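Local coordinates for Alpha/beta hydrolase (PDB 6KMO), which probably hydrolyses carboxylic esters, as a bacterial esterase or lipase with the alpha/beta hydrolase fold, at residues A144-A149 with I251-L256; Y227-N232 with M305-G310; E282-G287 with V299-G304. The protein carries 2 engineered substitutions. All blocks are in the same frame, centred on the assembly; numbering follows the deposited sequence. Where two conformers were deposited one is given.

Contact 1: A144-A149 with I251-L256; sequences AHFPVA and ILASPL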
ATOM      1  N   ALA A 144      -6.903  27.879 -19.955  1.00  8.31           N
ATOM      2  CA  ALA A 144      -6.292  27.055 -20.973  1.00  8.11           C
ATOM      3  C   ALA A 144      -7.070  25.752 -21.062  1.00  9.66           C
ATOM      4  O   ALA A 144      -7.704  25.311 -20.093  1.00  9.66           O
ATOM      5  CB  ALA A 144      -4.832  26.740 -20.648  1.00 12.14           C
ATOM      6  N   HIS A 145      -7.009  25.133 -22.228  1.00  8.58           N
ATOM      7  CA  HIS A 145      -7.566  23.819 -22.487  1.00  7.16           C
ATOM      8  C   HIS A 145      -6.438  22.852 -22.813  1.00  7.44           C
ATOM      9  O   HIS A 145      -5.290  23.245 -22.994  1.00  7.59           O
ATOM     10  CB  HIS A 145      -8.568  23.902 -23.639  1.00  7.59           C
ATOM     11  CG  HIS A 145      -9.734  24.789 -23.347  1.00  9.35           C
ATOM     12  ND1 HIS A 145     -10.664  24.496 -22.378  1.00 11.15           N
ATOM     13  CD2 HIS A 145     -10.093  25.989 -23.866  1.00 14.55           C
ATOM     14  CE1 HIS A 145     -11.566  25.465 -22.327  1.00 15.16           C
ATOM     15  NE2 HIS A 145     -11.242  26.382 -23.220  1.00 17.82           N
ATOM     16  N   PHE A 146      -6.765  21.567 -22.872  1.00  6.89           N
ATOM     17  CA  PHE A 146      -5.832  20.578 -23.389  1.00  6.92           C
ATOM     18  C   PHE A 146      -5.271  21.088 -24.710  1.00  6.77           C
ATOM     19  O   PHE A 146      -6.030  21.624 -25.524  1.00  8.66           O
ATOM     20  CB  PHE A 146      -6.593  19.259 -23.585  1.00  7.81           C
ATOM     21  CG  PHE A 146      -5.791  18.151 -24.236  1.00  7.84           C
ATOM     22  CD1 PHE A 146      -5.863  17.927 -25.600  1.00  7.86           C
ATOM     23  CD2 PHE A 146      -5.014  17.292 -23.474  1.00  7.88           C
ATOM     24  CE1 PHE A 146      -5.155  16.906 -26.180  1.00  8.31           C
ATOM     25  CE2 PHE A 146      -4.313  16.276 -24.047  1.00  8.09           C
ATOM     26  CZ  PHE A 146      -4.366  16.084 -25.409  1.00  8.37           C
ATOM     27  N   PRO A 147      -3.968  20.933 -24.970  1.00  7.32           N
ATOM     28  CA  PRO A 147      -2.933  20.262 -24.187  1.00  7.06           C
ATOM     29  C   PRO A 147      -1.942  21.223 -23.537  1.00  7.07           C
ATOM     30  O   PRO A 147      -0.792  20.850 -23.342  1.00  7.38           O
ATOM     31  CB  PRO A 147      -2.212  19.460 -25.259  1.00  8.71           C
ATOM     32  CG  PRO A 147      -2.148  20.455 -26.397  1.00  8.98           C
ATOM     33  CD  PRO A 147      -3.478  21.207 -26.341  1.00  8.58           C
ATOM     34  N   VAL A 148      -2.371  22.443 -23.221  1.00  7.71           N
ATOM     35  CA  VAL A 148      -1.443  23.465 -22.746  1.00  7.46           C
ATOM     36  C   VAL A 148      -0.701  23.000 -21.501  1.00  6.94           C
ATOM     37  O   VAL A 148       0.533  23.077 -21.419  1.00  7.60           O
ATOM     38  CB  VAL A 148      -2.194  24.784 -22.498  1.00  7.77           C
ATOM     39  CG1 VAL A 148      -1.299  25.783 -21.759  1.00  9.51           C
ATOM     40  CG2 VAL A 148      -2.693  25.367 -23.805  1.00 10.41           C
ATOM     41  N   ALA A 149      -1.446  22.571 -20.480  1.00  7.38           N
ATOM     42  CA  ALA A 149      -0.828  22.224 -19.206  1.00  6.88           C
ATOM     43  C   ALA A 149       0.090  21.020 -19.341  1.00  7.69           C
ATOM     44  O   ALA A 149       1.172  21.002 -18.750  1.00  6.92           O
ATOM     45  CB  ALA A 149      -1.893  21.964 -18.145  1.00  7.48           C
ATOM     46  N   ILE A 251      -4.431   9.578 -26.112  1.00  7.17           N
ATOM     47  CA  ILE A 251      -3.843   8.903 -24.950  1.00  7.36           C
ATOM     48  C   ILE A 251      -3.195   9.871 -23.960  1.00  8.05           C
ATOM     49  O   ILE A 251      -2.951   9.489 -22.807  1.00  7.85           O
ATOM     50  CB  ILE A 251      -2.844   7.796 -25.354  1.00  6.75           C
ATOM     51  CG1 ILE A 251      -1.580   8.370 -26.012  1.00  7.27           C
ATOM     52  CG2 ILE A 251      -3.530   6.780 -26.245  1.00  7.77           C
ATOM     53  CD1 ILE A 251      -0.523   7.308 -26.298  1.00 10.15           C
ATOM     54  N   LEU A 252      -2.901  11.104 -24.374  1.00  6.50           N
ATOM     55  CA  LEU A 252      -2.347  12.101 -23.470  1.00  6.72           C
ATOM     56  C   LEU A 252      -3.417  12.724 -22.588  1.00  5.92           C
ATOM     57  O   LEU A 252      -3.081  13.486 -21.669  1.00  7.43           O
ATOM     58  CB  LEU A 252      -1.625  13.201 -24.251  1.00  6.60           C
ATOM     59  CG  LEU A 252      -0.493  12.709 -25.146  1.00  6.16           C
ATOM     60  CD1 LEU A 252       0.170  13.901 -25.839  1.00  9.40           C
ATOM     61  CD2 LEU A 252       0.547  11.907 -24.382  1.00  8.68           C
ATOM     62  N   ALA A 253      -4.689  12.434 -22.855  1.00  6.06           N
ATOM     63  CA  ALA A 253      -5.818  12.827 -22.022  1.00  6.15           C
ATOM     64  C   ALA A 253      -6.452  11.627 -21.336  1.00  7.06           C
ATOM     65  O   ALA A 253      -6.713  11.668 -20.123  1.00  6.76           O
ATOM     66  CB  ALA A 253      -6.877  13.573 -22.841  1.00  9.07           C
ATOM     67  N   SER A 254      -6.695  10.550 -22.081  1.00  6.06           N
ATOM     68  CA  SER A 254      -7.298   9.326 -21.559  1.00  6.06           C
ATOM     69  C   SER A 254      -6.321   8.174 -21.741  1.00  5.71           C
ATOM     70  O   SER A 254      -6.483   7.351 -22.654  1.00  6.78           O
ATOM     71  CB  SER A 254      -8.617   9.002 -22.259  1.00  6.35           C
ATOM     72  OG  SER A 254      -9.588   9.977 -21.983  1.00  7.37           O
ATOM     73  N   PRO A 255      -5.271   8.108 -20.909  1.00  6.52           N
ATOM     74  CA  PRO A 255      -4.254   7.054 -21.098  1.00  6.80           C
ATOM     75  C   PRO A 255      -4.804   5.645 -20.958  1.00  6.59           C
ATOM     76  O   PRO A 255      -4.198   4.697 -21.476  1.00  7.28           O
ATOM     77  CB  PRO A 255      -3.199   7.376 -20.033  1.00  6.40           C
ATOM     78  CG  PRO A 255      -3.964   8.191 -18.999  1.00  7.27           C
ATOM     79  CD  PRO A 255      -4.936   9.013 -19.793  1.00  6.48           C
ATOM     80  N   LEU A 256      -5.944   5.469 -20.285  1.00  6.92           N
ATOM     81  CA  LEU A 256      -6.556   4.149 -20.247  1.00  6.66           C
ATOM     82  C   LEU A 256      -6.881   3.612 -21.632  1.00  7.25           C
ATOM     83  O   LEU A 256      -6.966   2.391 -21.801  1.00  8.90           O
ATOM     84  CB  LEU A 256      -7.826   4.182 -19.402  1.00  7.47           C
ATOM     85  CG  LEU A 256      -8.469   2.820 -19.113  1.00  8.16           C
ATOM     86  CD1 LEU A 256      -7.553   1.979 -18.245  1.00  9.80           C
ATOM     87  CD2 LEU A 256      -9.818   3.013 -18.438  1.00  9.90           C
TER
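Phe146 reaches across to Leu252 and Ala253 and makes every close contact between the two segments. The contact is small, burying 111 Å² in all, and all three residues are buried.

The apolar contacts come from the outer end of the Phe146 ring. Its CE2 lies 3.9 Å from Ala253 CB, which comes at the ring obliquely. CE2 also sits 4.1 Å from Leu252 CB, and CZ touches that same methylene carbon. The side chains of Phe146 and Leu252 cross at about a right angle. Phe146 CG stands anti to the backbone N (chi1 175°), which holds the ring out toward the other loop.

One contact is with a polar atom. Leu252 O faces the ring edge, near the ring plane, 3.9 Å from Phe146 CE2. This is van der Waals contact only. The polar need of that carbonyl is met by Ser188 OG, while Ala253 O takes a hydrogen bond from Asn184 ND2, so two side chains of helix 181-195 hold the backbone of this loop.

Within 144-149 the ring is placed by its own neighbour. The peptide bond before Pro147 is cis, and Pro147 CB lies 3.7 Å above the Phe146 ring plane, over its centre. Pro147 is also the N-cap residue of helix 148-163. Val148 N donates to His145 O at 3.0 Å across this turn. Ile9 and Phe13 of the second subunit pack on Phe146 and Leu252 respectively.

Residues 145-148, with a cis peptide before Pro147, form a type VI beta turn that leads into helix 148-163. Here that turn sets the entry to helix 148-163 of the alpha/beta hydrolase fold against the loop between helices 245-248 and 260-263, at the subunit interface.

Contact 2: Y227-N232 with M305-G310; sequences YFLSKN and MIHDYG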
ATOM      1  N   TYR A 227     -19.322  11.373  -1.615  1.00  9.93           N
ATOM      2  CA  TYR A 227     -17.960  11.014  -1.238  1.00  9.38           C
ATOM      3  C   TYR A 227     -16.976  12.101  -1.646  1.00  9.41           C
ATOM      4  O   TYR A 227     -15.842  11.813  -2.057  1.00 10.75           O
ATOM      5  CB  TYR A 227     -17.600   9.647  -1.807  1.00  9.43           C
ATOM      6  CG  TYR A 227     -18.521   8.562  -1.305  1.00  9.74           C
ATOM      7  CD1 TYR A 227     -18.228   7.860  -0.143  1.00 11.57           C
ATOM      8  CD2 TYR A 227     -19.698   8.260  -1.971  1.00  9.88           C
ATOM      9  CE1 TYR A 227     -19.084   6.867   0.324  1.00 11.49           C
ATOM     10  CE2 TYR A 227     -20.561   7.273  -1.509  1.00  9.54           C
ATOM     11  CZ  TYR A 227     -20.242   6.583  -0.350  1.00 12.45           C
ATOM     12  OH  TYR A 227     -21.096   5.590   0.126  1.00 15.73           O
ATOM     13  N   PHE A 228     -17.388  13.359  -1.443  0.55  9.67           N
ATOM     14  CA  PHE A 228     -16.705  14.566  -1.905  0.55  9.33           C
ATOM     15  C   PHE A 228     -16.681  14.614  -3.428  0.55  9.80           C
ATOM     16  O   PHE A 228     -17.552  15.232  -4.046  0.55 11.52           O
ATOM     17  CB  PHE A 228     -15.316  14.735  -1.283  0.55 11.58           C
ATOM     18  CG  PHE A 228     -14.785  16.162  -1.338  0.55 12.73           C
ATOM     19  CD1 PHE A 228     -15.441  17.151  -2.059  0.55 11.70           C
ATOM     20  CD2 PHE A 228     -13.618  16.504  -0.673  0.55 13.14           C
ATOM     21  CE1 PHE A 228     -14.945  18.448  -2.112  0.55 14.57           C
ATOM     22  CE2 PHE A 228     -13.117  17.798  -0.723  0.55 15.43           C
ATOM     23  CZ  PHE A 228     -13.781  18.769  -1.441  0.55 15.53           C
ATOM     24  N   LEU A 229     -15.712  13.965  -4.058  1.00  9.66           N
ATOM     25  CA  LEU A 229     -15.635  14.052  -5.511  1.00  8.37           C
ATOM     26  C   LEU A 229     -16.858  13.350  -6.090  1.00  7.64           C
ATOM     27  O   LEU A 229     -17.053  12.155  -5.872  1.00  8.82           O
ATOM     28  CB  LEU A 229     -14.362  13.408  -6.044  1.00  7.73           C
ATOM     29  CG  LEU A 229     -14.269  13.354  -7.572  1.00  7.14           C
ATOM     30  CD1 LEU A 229     -14.200  14.764  -8.127  1.00  8.63           C
ATOM     31  CD2 LEU A 229     -13.073  12.534  -8.014  1.00  6.94           C
ATOM     32  N   SER A 230     -17.663  14.079  -6.861  1.00  8.63           N
ATOM     33  CA  SER A 230     -18.861  13.511  -7.454  1.00  8.60           C
ATOM     34  C   SER A 230     -18.694  13.261  -8.949  1.00  8.46           C
ATOM     35  O   SER A 230     -17.797  13.796  -9.604  1.00  7.71           O
ATOM     36  CB  SER A 230     -20.046  14.454  -7.258  1.00  8.12           C
ATOM     37  OG  SER A 230     -19.844  15.596  -8.073  1.00  9.21           O
ATOM     38  N   LYS A 231     -19.589  12.445  -9.501  1.00  6.81           N
ATOM     39  CA  LYS A 231     -19.627  12.247 -10.948  1.00  7.36           C
ATOM     40  C   LYS A 231     -19.841  13.568 -11.674  1.00  8.45           C
ATOM     41  O   LYS A 231     -19.169  13.852 -12.671  1.00  8.57           O
ATOM     42  CB  LYS A 231     -20.721  11.239 -11.315  1.00  8.42           C
ATOM     43  CG  LYS A 231     -20.826  10.966 -12.812  1.00  9.38           C
ATOM     44  CD  LYS A 231     -21.936   9.966 -13.131  1.00 11.43           C
ATOM     45  CE  LYS A 231     -21.570   8.571 -12.706  1.00 15.29           C
ATOM     46  NZ  LYS A 231     -22.609   7.592 -13.166  1.00 21.68           N
ATOM     47  N   ASN A 232     -20.767  14.403 -11.188  1.00  8.38           N
ATOM     48  CA  ASN A 232     -21.013  15.671 -11.870  1.00  8.23           C
ATOM     49  C   ASN A 232     -19.804  16.595 -11.796  1.00  9.35           C
ATOM     50  O   ASN A 232     -19.557  17.355 -12.738  1.00  8.39           O
ATOM     51  CB  ASN A 232     -22.249  16.354 -11.291  1.00  8.96           C
ATOM     52  CG  ASN A 232     -23.527  15.754 -11.805  1.00 11.77           C
ATOM     53  OD1 ASN A 232     -23.534  15.026 -12.773  1.00 14.75           O
ATOM     54  ND2 ASN A 232     -24.625  16.068 -11.139  1.00 20.36           N
ATOM     55  N   MET A 305     -10.964   4.914   2.222  1.00  6.14           N
ATOM     56  CA  MET A 305     -10.555   6.254   1.828  1.00  5.66           C
ATOM     57  C   MET A 305     -11.446   6.800   0.718  1.00  5.45           C
ATOM     58  O   MET A 305     -11.969   6.061  -0.125  1.00  6.89           O
ATOM     59  CB  MET A 305      -9.098   6.264   1.327  1.00  6.14           C
ATOM     60  CG  MET A 305      -8.034   5.981   2.369  1.00  8.06           C
ATOM     61  SD  MET A 305      -8.014   7.171   3.813  1.00  0.32           S
ATOM     62  CE  MET A 305      -8.904   6.148   5.079  1.00  8.01           C
ATOM     63  N   ILE A 306     -11.580   8.120   0.717  1.00  6.84           N
ATOM     64  CA  ILE A 306     -12.172   8.847  -0.382  1.00  5.89           C
ATOM     65  C   ILE A 306     -11.089   9.382  -1.313  1.00  5.70           C
ATOM     66  O   ILE A 306      -9.906   9.422  -0.978  1.00  5.89           O
ATOM     67  CB  ILE A 306     -13.054  10.022   0.119  1.00  6.47           C
ATOM     68  CG1 ILE A 306     -12.257  10.941   1.039  1.00  6.49           C
ATOM     69  CG2 ILE A 306     -14.313   9.498   0.780  1.00  8.74           C
ATOM     70  CD1 ILE A 306     -12.947  12.242   1.336  1.00 10.07           C
ATOM     71  N   HIS A 307     -11.514   9.830  -2.488  1.00  6.44           N
ATOM     72  CA  HIS A 307     -10.652  10.577  -3.388  1.00  6.05           C
ATOM     73  C   HIS A 307      -9.898  11.671  -2.637  1.00  6.23           C
ATOM     74  O   HIS A 307     -10.451  12.369  -1.790  1.00  6.73           O
ATOM     75  CB  HIS A 307     -11.511  11.210  -4.489  1.00  6.27           C
ATOM     76  CG  HIS A 307     -10.706  11.895  -5.536  1.00  7.81           C
ATOM     77  ND1 HIS A 307      -9.949  11.209  -6.452  1.00  7.97           N
ATOM     78  CD2 HIS A 307     -10.475  13.213  -5.756  1.00  9.80           C
ATOM     79  CE1 HIS A 307      -9.307  12.083  -7.221  1.00  8.78           C
ATOM     80  NE2 HIS A 307      -9.618  13.301  -6.820  1.00 10.10           N
ATOM     81  N   ASP A 308      -8.620  11.850  -2.979  1.00  5.63           N
ATOM     82  CA  ASP A 308      -7.806  12.932  -2.419  1.00  5.88           C
ATOM     83  C   ASP A 308      -7.578  12.764  -0.917  1.00  5.87           C
ATOM     84  O   ASP A 308      -7.265  13.730  -0.217  1.00  5.90           O
ATOM     85  CB  ASP A 308      -8.376  14.322  -2.741  1.00  6.76           C
ATOM     86  CG  ASP A 308      -7.749  14.950  -3.968  1.00  7.79           C
ATOM     87  OD1 ASP A 308      -6.586  14.639  -4.340  1.00  8.08           O
ATOM     88  OD2 ASP A 308      -8.430  15.832  -4.550  1.00 10.48           O
ATOM     89  N   TYR A 309      -7.610  11.524  -0.425  1.00  4.99           N
ATOM     90  CA  TYR A 309      -7.349  11.287   0.989  1.00  5.48           C
ATOM     91  C   TYR A 309      -6.013  11.884   1.400  1.00  5.33           C
ATOM     92  O   TYR A 309      -5.896  12.486   2.473  1.00  6.67           O
ATOM     93  CB  TYR A 309      -7.421   9.794   1.342  1.00  5.64           C
ATOM     94  CG  TYR A 309      -6.491   8.854   0.585  1.00  6.71           C
ATOM     95  CD1 TYR A 309      -6.912   8.250  -0.579  1.00  5.58           C
ATOM     96  CD2 TYR A 309      -5.228   8.549   1.057  1.00  6.19           C
ATOM     97  CE1 TYR A 309      -6.087   7.380  -1.282  1.00  5.75           C
ATOM     98  CE2 TYR A 309      -4.377   7.676   0.357  1.00  6.89           C
ATOM     99  CZ  TYR A 309      -4.832   7.091  -0.812  1.00  5.99           C
ATOM    100  OH  TYR A 309      -4.042   6.243  -1.568  1.00  7.18           O
ATOM    101  N   GLY A 310      -4.989  11.758   0.551  1.00  5.61           N
ATOM    102  CA  GLY A 310      -3.677  12.273   0.909  1.00  6.83           C
ATOM    103  C   GLY A 310      -3.481  13.754   0.673  1.00  6.51           C
ATOM    104  O   GLY A 310      -2.455  14.304   1.088  1.00  7.12           O
TER
HETATM  105  O   HOH W   1     -14.307   9.820  -3.122  1.00  7.29           O
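Leu229 and His307 meet because both hold CG anti to the backbone N, with chi1 of 175° in Leu229 and -175° in His307. These torsions extend the two side chains toward each other from facing loops. Leu229 CD2 then sits over the centre of the imidazole face, 3.5 Å from the centroid of the His307 ring and only 11° off its normal. This is a well-centred CH-pi contact. Leu229 CB adds to it, 3.9 Å from His307 CD2. One face of the imidazole is thus covered by a methyl group.

His307 ND1 is bonded elsewhere, to Asp277 OD2, and the side chain also touches Ser180 in the likely nucleophile elbow. This is consistent with a Ser-His-Asp catalytic triad, in which the methyl of Leu229 would limit tilting of the ring on that face.

A second patch forms between Tyr227 and Ile306. Ile306 CG2 sits 4.2 Å from Tyr227 CB, at the edge of the phenol ring. Ile306 CB lies 4.0 Å from Tyr227 O.

One water lies between the two backbones and between these patches. It is 2.7 Å from Tyr227 O, to which it can donate, and accepts from His307 N at 2.9 Å. It can thus link the peptide of the histidine to the facing loop.

His307 also lies in a type II beta turn from Ile306 to Tyr309. The turn's closing bond, Tyr309 N to Ile306 O, is weak.

Ser230 caps the start of helix 231-241, and Leu229 packs on Met234 and Phe237 of that helix. Ile306, in the short, weakly bonded strand at about 305-306, rests on Val32 and Phe35 of helix 30-41.

Contact 3: E282-G287 with V299-G304; sequences EGEAFG and VTRYNG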
ATOM      1  N   GLU A 282     -10.907   3.031 -12.828  1.00  6.00           N
ATOM      2  CA  GLU A 282     -10.073   3.386 -13.973  1.00  4.91           C
ATOM      3  C   GLU A 282      -8.599   3.434 -13.593  1.00  6.16           C
ATOM      4  O   GLU A 282      -7.728   3.185 -14.439  1.00  6.24           O
ATOM      5  CB  GLU A 282     -10.538   4.703 -14.592  1.00  5.22           C
ATOM      6  CG  GLU A 282     -10.204   5.968 -13.814  1.00  5.82           C
ATOM      7  CD  GLU A 282     -11.046   7.130 -14.260  1.00  6.23           C
ATOM      8  OE1 GLU A 282     -12.286   6.997 -14.180  1.00  7.55           O
ATOM      9  OE2 GLU A 282     -10.479   8.171 -14.685  1.00  6.70           O
ATOM     10  N   GLY A 283      -8.289   3.762 -12.342  1.00  5.39           N
ATOM     11  CA  GLY A 283      -6.905   3.735 -11.908  1.00  6.12           C
ATOM     12  C   GLY A 283      -6.373   2.319 -11.829  1.00  6.64           C
ATOM     13  O   GLY A 283      -5.276   2.021 -12.311  1.00  6.12           O
ATOM     14  N   GLU A 284      -7.154   1.412 -11.225  1.00  5.79           N
ATOM     15  CA  GLU A 284      -6.747   0.006 -11.155  1.00  6.06           C
ATOM     16  C   GLU A 284      -6.684  -0.626 -12.541  1.00  5.64           C
ATOM     17  O   GLU A 284      -5.752  -1.386 -12.837  1.00  6.45           O
ATOM     18  CB  GLU A 284      -7.680  -0.746 -10.208  1.00  5.96           C
ATOM     19  CG  GLU A 284      -7.596  -0.178  -8.797  1.00  6.53           C
ATOM     20  CD  GLU A 284      -8.411  -0.882  -7.742  1.00  6.21           C
ATOM     21  OE1 GLU A 284      -9.021  -1.948  -8.003  1.00  7.06           O
ATOM     22  OE2 GLU A 284      -8.421  -0.358  -6.601  1.00  5.94           O
ATOM     23  N   ALA A 285      -7.632  -0.287 -13.411  1.00  5.47           N
ATOM     24  CA  ALA A 285      -7.606  -0.846 -14.765  1.00  5.81           C
ATOM     25  C   ALA A 285      -6.374  -0.387 -15.526  1.00  5.32           C
ATOM     26  O   ALA A 285      -5.769  -1.167 -16.281  1.00  7.01           O
ATOM     27  CB  ALA A 285      -8.875  -0.455 -15.515  1.00  7.07           C
ATOM     28  N   PHE A 286      -5.969   0.869 -15.338  1.00  5.49           N
ATOM     29  CA  PHE A 286      -4.767   1.344 -16.003  1.00  5.32           C
ATOM     30  C   PHE A 286      -3.547   0.560 -15.534  1.00  5.03           C
ATOM     31  O   PHE A 286      -2.689   0.182 -16.335  1.00  5.57           O
ATOM     32  CB  PHE A 286      -4.585   2.846 -15.775  1.00  6.65           C
ATOM     33  CG  PHE A 286      -3.430   3.427 -16.550  1.00  5.34           C
ATOM     34  CD1 PHE A 286      -3.435   3.415 -17.940  1.00  7.27           C
ATOM     35  CD2 PHE A 286      -2.345   3.979 -15.905  1.00  6.46           C
ATOM     36  CE1 PHE A 286      -2.371   3.938 -18.661  1.00  7.20           C
ATOM     37  CE2 PHE A 286      -1.291   4.494 -16.629  1.00  5.97           C
ATOM     38  CZ  PHE A 286      -1.314   4.466 -18.013  1.00  6.08           C
ATOM     39  N   GLY A 287      -3.453   0.277 -14.238  1.00  5.52           N
ATOM     40  CA  GLY A 287      -2.363  -0.550 -13.758  1.00  6.45           C
ATOM     41  C   GLY A 287      -2.307  -1.918 -14.411  1.00  5.56           C
ATOM     42  O   GLY A 287      -1.227  -2.417 -14.724  1.00  6.58           O
ATOM     43  N   VAL A 299       0.008  -1.721  -7.851  1.00  5.31           N
ATOM     44  CA  VAL A 299      -1.277  -1.055  -7.640  1.00  5.21           C
ATOM     45  C   VAL A 299      -1.742  -1.363  -6.224  1.00  4.88           C
ATOM     46  O   VAL A 299      -1.943  -2.532  -5.878  1.00  5.76           O
ATOM     47  CB  VAL A 299      -2.335  -1.504  -8.652  1.00  5.47           C
ATOM     48  CG1 VAL A 299      -3.657  -0.804  -8.384  1.00  6.65           C
ATOM     49  CG2 VAL A 299      -1.871  -1.210 -10.090  1.00  6.99           C
ATOM     50  N   THR A 300      -1.909  -0.321  -5.411  0.51  4.79           N
ATOM     51  CA  THR A 300      -2.319  -0.455  -4.020  0.51  5.37           C
ATOM     52  C   THR A 300      -3.620   0.301  -3.810  0.51  6.19           C
ATOM     53  O   THR A 300      -3.671   1.522  -4.011  0.51  6.14           O
ATOM     54  CB  THR A 300      -1.280   0.126  -3.060  0.51  5.50           C
ATOM     55  OG1 THR A 300       0.034  -0.326  -3.394  0.51  6.92           O
ATOM     56  CG2 THR A 300      -1.583  -0.259  -1.616  0.51  7.45           C
ATOM     57  N   ARG A 301      -4.653  -0.411  -3.386  1.00  5.46           N
ATOM     58  CA  ARG A 301      -5.913   0.196  -2.980  1.00  5.78           C
ATOM     59  C   ARG A 301      -5.904   0.395  -1.470  1.00  6.42           C
ATOM     60  O   ARG A 301      -5.663  -0.553  -0.719  1.00  5.83           O
ATOM     61  CB  ARG A 301      -7.085  -0.713  -3.361  1.00  5.41           C
ATOM     62  CG  ARG A 301      -8.449  -0.185  -2.947  1.00  6.87           C
ATOM     63  CD  ARG A 301      -9.535  -1.233  -3.068  1.00  6.30           C
ATOM     64  NE  ARG A 301      -9.879  -1.485  -4.455  1.00  6.02           N
ATOM     65  CZ  ARG A 301     -10.993  -2.075  -4.861  1.00  7.19           C
ATOM     66  NH1 ARG A 301     -11.859  -2.518  -3.970  1.00  8.33           N
ATOM     67  NH2 ARG A 301     -11.228  -2.226  -6.153  1.00  7.41           N
ATOM     68  N   TYR A 302      -6.166   1.619  -1.027  1.00  5.12           N
ATOM     69  CA  TYR A 302      -6.252   1.951   0.392  1.00  5.23           C
ATOM     70  C   TYR A 302      -7.723   1.943   0.795  1.00  5.68           C
ATOM     71  O   TYR A 302      -8.524   2.744   0.292  1.00  5.37           O
ATOM     72  CB  TYR A 302      -5.551   3.281   0.704  1.00  6.21           C
ATOM     73  CG  TYR A 302      -4.036   3.135   0.639  1.00  5.48           C
ATOM     74  CD1 TYR A 302      -3.377   3.165  -0.574  1.00  5.74           C
ATOM     75  CD2 TYR A 302      -3.290   2.907   1.779  1.00  6.40           C
ATOM     76  CE1 TYR A 302      -2.006   2.988  -0.652  1.00  5.12           C
ATOM     77  CE2 TYR A 302      -1.905   2.740   1.711  1.00  6.30           C
ATOM     78  CZ  TYR A 302      -1.281   2.785   0.487  1.00  6.02           C
ATOM     79  OH  TYR A 302       0.088   2.611   0.364  1.00  6.09           O
ATOM     80  N   ASN A 303      -8.086   1.011   1.671  1.00  4.79           N
ATOM     81  CA  ASN A 303      -9.489   0.871   2.025  1.00  5.70           C
ATOM     82  C   ASN A 303      -9.973   1.984   2.959  1.00  6.09           C
ATOM     83  O   ASN A 303      -9.213   2.594   3.712  1.00  6.80           O
ATOM     84  CB  ASN A 303      -9.758  -0.499   2.642  1.00  6.53           C
ATOM     85  CG  ASN A 303     -10.086  -1.552   1.623  1.00  6.91           C
ATOM     86  OD1 ASN A 303     -10.011  -1.336   0.408  1.00  7.51           O
ATOM     87  ND2 ASN A 303     -10.481  -2.721   2.107  1.00  7.52           N
ATOM     88  N   GLY A 304     -11.269   2.276   2.855  1.00  5.34           N
ATOM     89  CA  GLY A 304     -11.905   3.236   3.715  1.00  6.65           C
ATOM     90  C   GLY A 304     -11.683   4.673   3.314  1.00  7.18           C
ATOM     91  O   GLY A 304     -12.169   5.574   4.012  1.00  7.31           O
TER
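Glu284 and Arg301 form a salt bridge of two hydrogen bonds. Arg301 grips the carboxylate side-on, with one nitrogen for each oxygen. NE donates to Glu284 OE2 at 2.8 Å, in the guanidinium plane and on the syn lone pair. NH2 donates to Glu284 OE1 at 2.9 Å, with the oxygen tilted somewhat from that plane. Both bonds are fairly straight, although the two flat groups are turned 32° apart. The arginine chain bends at chi3 (-73°), which lays the NE edge against the acid. The glutamate runs out extended beyond CG.

Nearer the backbone of the helix the contact is apolar. Val299 CG1 lies 4.0 Å from Glu284 CG. Its other branch, CG2, rests against the CA of Gly287 at 3.8 Å. With no side chain at Gly287, Gly287 CA comes to 6.2 Å from Val299 CA. The axes of 282-287 and 299-302 approach to 9.1 Å.

Further partners hold the carboxylate. OE2 also takes a bond from Thr273 OG1, and OE1 is bonded by Asn24 ND2 and Asn303 ND2 of the second subunit. The acid is buried, and this crowd of donors would probably favour its ionised form. Residues 300-302 pair antiparallel with a strand of the second subunit.

Segments 282-287 and 299-302 run nearly antiparallel, at 160°. They belong to helix 280-292 and strand 297-302, the second and third elements of a beta-alpha-beta crossover that starts with strand 269-274. Strand 297-302 is the outermost strand of the alpha/beta hydrolase sheet within this chain, and the second subunit extends the sheet beyond it.

How the contacts relate
From the N terminus, contact 1 opens at 144-149. Contact 2 opens at 227-232, before contact 1 closes at 251-256, so the loops cross. Contact 3 then opens and closes, at 282-287 and 299-304, inside the loop that contact 2 completes at 305-310. Contacts 1 and 2 stay about 13 Å apart at their nearest atoms. Contact 3 touches both. Leu256 and Pro255 pack on helix 280-292, and Tyr309 OH meets Tyr302 CD1. Contact 1 ties the start of helix 148-163 to the loop after helix 245-248, contact 2 the loop of the probable catalytic His307 to the start of helix 231-241, and contact 3 helix 280-292 to the outermost strand. Contacts 1 and 3 meet the second subunit.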